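PDB 3EY8: biphenyl-2,3-diol 1,2-dioxygenase III-related protein from Vibrio cholerae, which probably works as a metal-dependent enzyme of the glyoxalase/extradiol dioxygenase (vicinal oxygen chelate) superfamily, its exact reaction being unknown. Local coordinates for residues 110-115 with 126-131. The protein carries 9 engineered substitutions. Sequence-based numbering, arbitrary orientation.
Sequences GAITSF and EVSTYS
Two rings, Y130 and F115, lie toward the two ends of this contact in the antiparallel hairpin of strands 110-118 and 124-129, and each takes an aliphatic carbon of the opposite segment onto one face. CG2 of I112 sits 3.4 Å from the centroid of the Y130 ring, only 17° off its normal, a close CH-pi contact. CG1 of I112 occupies the crowded position between backbone N and carbonyl carbon (chi1 62°), leaving CG2 beside the backbone N and over the tyrosine. The ring's OH binds the backbone N of Q109 and OD1 of D12 from the second subunit. Over one face of F115 comes CB of V127, 4.0 Å from the centroid; the two side chains run alongside each other, on the sheet face that helix 84-93 covers. The hairpin forms the inner two strands of a four-stranded sheet, a beta-alpha-beta-beta-beta module of the vicinal oxygen chelate fold.

Between the rings, the hydrogen-bonded pairs T113-T129 and F115-V127 are each closed by two N-H...O=C bonds, and S114-S128 is the non-hydrogen-bonded pair between them, CA to CA 4.2 Å. That closeness illustrates how such a site can bring small polar side chains together: both hydroxyls lie beside their backbone N, and a relay follows, S128 OG donating to S114 OG at 2.7 Å and S114 OG to E126 OE2. E126 binds calcium in a structure of this protein, though no metal is bound to this chain in the model. Its CG is anti to the backbone N and its chain extended, while OE1 makes a weak bond to NE2 of H13 of the second subunit. The relay would act as a second shell to a bound metal, probably holding the carboxylate's rotation and tempering its charge: S114 OG reaches the anti lone pair of E126 OE2 at 2.7 Å.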
loop_
_atom_site.group_PDB
_atom_site.type_symbol
_atom_site.label_atom_id
_atom_site.label_comp_id
_atom_site.label_asym_id
_atom_site.label_seq_id
_atom_site.Cartn_x
_atom_site.Cartn_y
_atom_site.Cartn_z
ATOM N N GLY B 110 14.056 0.857 9.806
ATOM C CA GLY B 110 15.272 0.138 10.141
ATOM C C GLY B 110 15.122 -1.351 9.908
ATOM O O GLY B 110 14.237 -1.787 9.180
ATOM N N ALA B 111 15.985 -2.139 10.536
ATOM C CA ALA B 111 15.974 -3.585 10.330
ATOM C C ALA B 111 14.688 -4.238 10.835
ATOM O O ALA B 111 14.187 -3.918 11.925
ATOM C CB ALA B 111 17.176 -4.216 11.005
ATOM N N ILE B 112 14.162 -5.161 10.036
ATOM C CA ILE B 112 13.024 -5.965 10.452
ATOM C C ILE B 112 13.319 -7.428 10.185
ATOM O O ILE B 112 14.255 -7.762 9.459
ATOM C CB ILE B 112 11.738 -5.586 9.694
ATOM C CG1 ILE B 112 11.919 -5.830 8.196
ATOM C CG2 ILE B 112 11.342 -4.144 9.995
ATOM C CD1 ILE B 112 10.693 -5.472 7.352
ATOM N N THR B 113 12.519 -8.298 10.788
ATOM C CA THR B 113 12.546 -9.715 10.471
ATOM C C THR B 113 11.193 -10.098 9.871
ATOM O O THR B 113 10.149 -9.716 10.407
ATOM C CB THR B 113 12.833 -10.549 11.725
ATOM O OG1 THR B 113 14.046 -10.077 12.335
ATOM C CG2 THR B 113 12.988 -12.012 11.369
ATOM N N SER B 114 11.212 -10.841 8.761
ATOM C CA SER B 114 10.004 -11.067 7.962
ATOM C C SER B 114 9.738 -12.548 7.691
ATOM O O SER B 114 10.658 -13.363 7.703
ATOM C CB SER B 114 10.131 -10.352 6.602
ATOM O OG SER B 114 10.264 -8.951 6.733
ATOM N N PHE B 115 8.473 -12.881 7.442
ATOM C CA PHE B 115 8.126 -14.131 6.774
ATOM C C PHE B 115 7.084 -13.842 5.691
ATOM O O PHE B 115 6.463 -12.783 5.704
ATOM C CB PHE B 115 7.699 -15.245 7.752
ATOM C CG PHE B 115 6.367 -15.023 8.438
ATOM C CD1 PHE B 115 5.208 -15.616 7.950
ATOM C CD2 PHE B 115 6.284 -14.279 9.606
ATOM C CE1 PHE B 115 3.989 -15.446 8.600
ATOM C CE2 PHE B 115 5.069 -14.105 10.255
ATOM C CZ PHE B 115 3.923 -14.691 9.749
ATOM N N GLU B 126 4.004 -10.009 3.366
ATOM C CA GLU B 126 5.192 -10.066 4.194
ATOM C C GLU B 126 4.773 -9.601 5.578
ATOM O O GLU B 126 4.312 -8.475 5.742
ATOM C CB GLU B 126 6.259 -9.126 3.612
ATOM C CG GLU B 126 7.595 -9.132 4.347
ATOM C CD GLU B 126 8.566 -8.118 3.768
ATOM O OE1 GLU B 126 8.188 -7.397 2.816
ATOM O OE2 GLU B 126 9.706 -8.037 4.268
ATOM N N VAL B 127 4.897 -10.481 6.566
ATOM C CA VAL B 127 4.575 -10.129 7.939
ATOM C C VAL B 127 5.875 -9.989 8.709
ATOM O O VAL B 127 6.746 -10.863 8.634
ATOM C CB VAL B 127 3.674 -11.189 8.584
ATOM C CG1 VAL B 127 3.507 -10.920 10.078
ATOM C CG2 VAL B 127 2.321 -11.210 7.876
ATOM N N SER B 128 6.017 -8.882 9.430
ATOM C CA SER B 128 7.324 -8.509 9.970
ATOM C C SER B 128 7.275 -7.934 11.376
ATOM O O SER B 128 6.228 -7.487 11.850
ATOM C CB SER B 128 8.003 -7.498 9.045
ATOM O OG SER B 128 7.975 -7.938 7.695
ATOM N N THR B 129 8.429 -7.945 12.031
ATOM C CA THR B 129 8.565 -7.359 13.361
ATOM C C THR B 129 9.787 -6.453 13.402
ATOM O O THR B 129 10.764 -6.689 12.690
ATOM C CB THR B 129 8.724 -8.447 14.439
ATOM O OG1 THR B 129 8.831 -7.828 15.727
ATOM C CG2 THR B 129 9.971 -9.276 14.191
ATOM N N TYR B 130 9.734 -5.417 14.235
ATOM C CA TYR B 130 10.912 -4.592 14.497
ATOM C C TYR B 130 11.742 -5.115 15.680
ATOM O O TYR B 130 12.807 -4.575 15.983
ATOM C CB TYR B 130 10.531 -3.114 14.685
ATOM C CG TYR B 130 10.430 -2.376 13.368
ATOM C CD1 TYR B 130 11.568 -1.903 12.734
ATOM C CD2 TYR B 130 9.205 -2.189 12.742
ATOM C CE1 TYR B 130 11.495 -1.247 11.524
ATOM C CE2 TYR B 130 9.118 -1.528 11.524
ATOM C CZ TYR B 130 10.271 -1.063 10.921
ATOM O OH TYR B 130 10.211 -0.407 9.712
ATOM N N SER B 131 11.262 -6.171 16.330
ATOM C CA SER B 131 11.994 -6.782 17.438
ATOM C C SER B 131 13.313 -7.404 16.986
ATOM O O SER B 131 13.332 -8.267 16.111
ATOM C CB SER B 131 11.140 -7.844 18.129
ATOM O OG SER B 131 10.021 -7.254 18.765
HETATM O O HOH W 1 14.550 -7.093 13.799
#